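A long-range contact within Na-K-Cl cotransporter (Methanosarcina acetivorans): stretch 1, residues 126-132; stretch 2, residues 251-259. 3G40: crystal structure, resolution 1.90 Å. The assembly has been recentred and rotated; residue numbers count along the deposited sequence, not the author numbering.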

# COMPACT_ATOMS: atom_id res chain seq x y z
N GLU A 126 11.19 24.67 3.05
CA GLU A 126 11.62 24.36 1.69
C GLU A 126 10.43 23.88 0.85
O GLU A 126 10.23 24.32 -0.28
N ILE A 127 9.65 22.97 1.43
CA ILE A 127 8.47 22.44 0.76
C ILE A 127 7.53 23.56 0.34
O ILE A 127 7.09 23.61 -0.81
N ARG A 128 7.25 24.47 1.27
CA ARG A 128 6.40 25.62 0.99
C ARG A 128 7.01 26.48 -0.12
O ARG A 128 6.30 26.96 -1.00
N GLU A 129 8.33 26.66 -0.08
CA GLU A 129 9.01 27.46 -1.08
C GLU A 129 8.94 26.79 -2.45
O GLU A 129 8.74 27.45 -3.47
N ILE A 130 9.10 25.47 -2.47
CA ILE A 130 8.99 24.69 -3.69
C ILE A 130 7.60 24.86 -4.29
O ILE A 130 7.44 25.13 -5.48
N ILE A 131 6.58 24.72 -3.44
CA ILE A 131 5.19 24.88 -3.85
C ILE A 131 4.91 26.26 -4.44
O ILE A 131 4.23 26.39 -5.46
N ARG A 132 5.44 27.29 -3.79
CA ARG A 132 5.29 28.66 -4.25
C ARG A 132 5.95 28.84 -5.63
O ARG A 132 5.38 29.47 -6.53
N SER A 251 -8.26 20.92 -2.35
CA SER A 251 -7.44 21.91 -3.03
C SER A 251 -6.32 22.34 -2.09
O SER A 251 -6.49 22.34 -0.87
N LEU A 252 -5.15 22.64 -2.66
CA LEU A 252 -3.99 23.13 -1.92
C LEU A 252 -3.88 24.65 -2.09
O LEU A 252 -3.79 25.15 -3.21
N ASP A 253 -3.89 25.37 -0.97
CA ASP A 253 -3.74 26.83 -0.98
C ASP A 253 -2.36 27.16 -1.54
O ASP A 253 -1.38 26.50 -1.19
N PRO A 254 -2.27 28.18 -2.42
CA PRO A 254 -0.99 28.63 -2.97
C PRO A 254 0.03 28.94 -1.88
O PRO A 254 1.25 28.91 -2.11
N ASN A 255 -0.48 29.25 -0.69
CA ASN A 255 0.34 29.55 0.47
C ASN A 255 -0.14 28.66 1.61
O ASN A 255 -0.87 29.12 2.50
N PRO A 256 0.24 27.38 1.58
CA PRO A 256 -0.40 26.33 2.37
C PRO A 256 0.04 26.27 3.83
O PRO A 256 1.19 26.57 4.15
N ASP A 257 -0.89 25.87 4.70
CA ASP A 257 -0.55 25.51 6.07
C ASP A 257 -0.38 24.00 6.11
O ASP A 257 -1.35 23.26 6.21
N LEU A 258 0.88 23.56 6.03
CA LEU A 258 1.20 22.13 5.97
C LEU A 258 0.77 21.37 7.21
O LEU A 258 0.54 20.16 7.16
N ASP A 259 0.67 22.07 8.34
CA ASP A 259 0.21 21.44 9.58
C ASP A 259 -1.29 21.17 9.51
O ASP A 259 -1.79 20.19 10.06

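The contact sets one face of a helix, residues 126-132, against a loop that ends by entering a helix of its own at Leu 258. No hydrogen bond joins the two stretches; the fit is one of apolar shape.

Ile 127 and Ile 131 lie one helical turn apart, so both point their CA-to-CB bonds toward the loop. Leu 252, Pro 256 and Leu 258 point back. Ile 131 is the main bump. Its chi1 is m and its chi2 t, an extended shape that carries CD1 into a hollow between the two leucines, 4.1 Å from Leu 252 CD2 and 4.4 Å from Leu 258 CD2. Both ends of Ile 131 meet the proline ring, CG2 and CD1 each lying 4.0 Å from Pro 256 CG. A branched side chain suits this place because it presents a broad apolar surface to the proline and leucines. Pro 256 offers a compact, rigid surface in return, and Leu 252 (t, p) adds a further apolar wall beside it.

One turn back, Ile 127, also m, t, makes the closest apolar contact: its CG2 lies 3.6 Å from Leu 258 CD1. Leu 258 (m, t) thus spreads its forked end across both isoleucines.

Arg 128 covers the border. Its CA-to-CB bond runs sideways, and its aliphatic stem lies along the proline, CG being 3.9 Å from Pro 256 CD, while its CD comes within 3.8 Å of Pro 256 O. A long side chain serves well here, since its methylenes can pack while its charged end stays at the margin.

Several polar groups near the contact find partners within their own stretches. Arg 132 NH2 forms a salt bridge with Glu 129 OE2 at 2.9 Å, Asn 255 N donates to Asp 253 OD1 at 2.8 Å, and Asp 257 OD1 caps the second helix through a weak bond from Asp 259 N at 3.1 Å.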

# COMPACT_ATOMS: atom_id res chain seq x y z
CB GLU A 126 12.71 23.28 1.69
CG GLU A 126 14.06 23.75 2.19
CD GLU A 126 15.14 22.70 1.97
OE1 GLU A 126 14.79 21.57 1.57
OE2 GLU A 126 16.33 23.01 2.20
CB ILE A 127 7.75 21.42 1.65
CG1 ILE A 127 8.55 20.12 1.71
CG2 ILE A 127 6.33 21.15 1.14
CD1 ILE A 127 7.89 19.02 2.50
CB ARG A 128 6.24 26.46 2.26
CG ARG A 128 4.85 27.04 2.47
CD ARG A 128 4.76 27.76 3.81
NE ARG A 128 5.28 26.93 4.90
CZ ARG A 128 5.70 27.41 6.07
NH1 ARG A 128 5.68 28.71 6.31
NH2 ARG A 128 6.15 26.57 6.99
CB GLU A 129 10.48 27.67 -0.68
CG GLU A 129 11.24 28.59 -1.61
CD GLU A 129 10.53 29.91 -1.83
OE1 GLU A 129 9.77 30.34 -0.94
OE2 GLU A 129 10.72 30.51 -2.91
CB ILE A 130 9.26 23.20 -3.43
CG1 ILE A 130 10.75 22.96 -3.20
CG2 ILE A 130 8.77 22.35 -4.59
CD1 ILE A 130 11.60 23.34 -4.38
CB ILE A 131 4.25 24.63 -2.65
CG1 ILE A 131 4.28 23.15 -2.27
CG2 ILE A 131 2.83 25.08 -2.97
CD1 ILE A 131 3.54 22.82 -0.99
CB ARG A 132 5.92 29.60 -3.23
CG ARG A 132 5.26 30.95 -3.06
CD ARG A 132 6.02 31.76 -2.02
NE ARG A 132 7.43 31.89 -2.38
CZ ARG A 132 8.01 33.02 -2.77
NH1 ARG A 132 7.31 34.15 -2.82
NH2 ARG A 132 9.30 33.04 -3.08
CB SER A 251 -8.29 23.10 -3.46
OG SER A 251 -9.16 22.70 -4.50
CB LEU A 252 -2.70 22.44 -2.43
CG LEU A 252 -1.35 22.87 -1.85
CD1 LEU A 252 -1.33 22.66 -0.35
CD2 LEU A 252 -0.22 22.06 -2.52
CB ASP A 253 -3.88 27.36 0.45
CG ASP A 253 -3.86 28.89 0.53
OD1 ASP A 253 -3.28 29.55 -0.35
OD2 ASP A 253 -4.42 29.42 1.52
CB PRO A 254 -1.36 29.92 -3.71
CG PRO A 254 -2.79 29.75 -4.07
CD PRO A 254 -3.42 28.90 -3.01
CB ASN A 255 0.20 31.02 0.86
CG ASN A 255 0.84 31.34 2.20
OD1 ASN A 255 1.69 30.60 2.69
ND2 ASN A 255 0.43 32.46 2.80
CB PRO A 256 0.05 25.04 1.66
CG PRO A 256 0.92 25.47 0.49
CD PRO A 256 1.36 26.86 0.78
CB ASP A 257 -1.67 25.94 7.02
CG ASP A 257 -1.33 25.67 8.48
OD1 ASP A 257 -0.33 24.98 8.75
OD2 ASP A 257 -2.08 26.16 9.36
CB LEU A 258 2.70 21.93 5.73
CG LEU A 258 3.29 22.48 4.43
CD1 LEU A 258 4.69 21.95 4.22
CD2 LEU A 258 2.41 22.14 3.24
CB ASP A 259 0.54 22.30 10.80
CG ASP A 259 1.98 22.16 11.23
OD1 ASP A 259 2.63 21.16 10.86
OD2 ASP A 259 2.47 23.06 11.95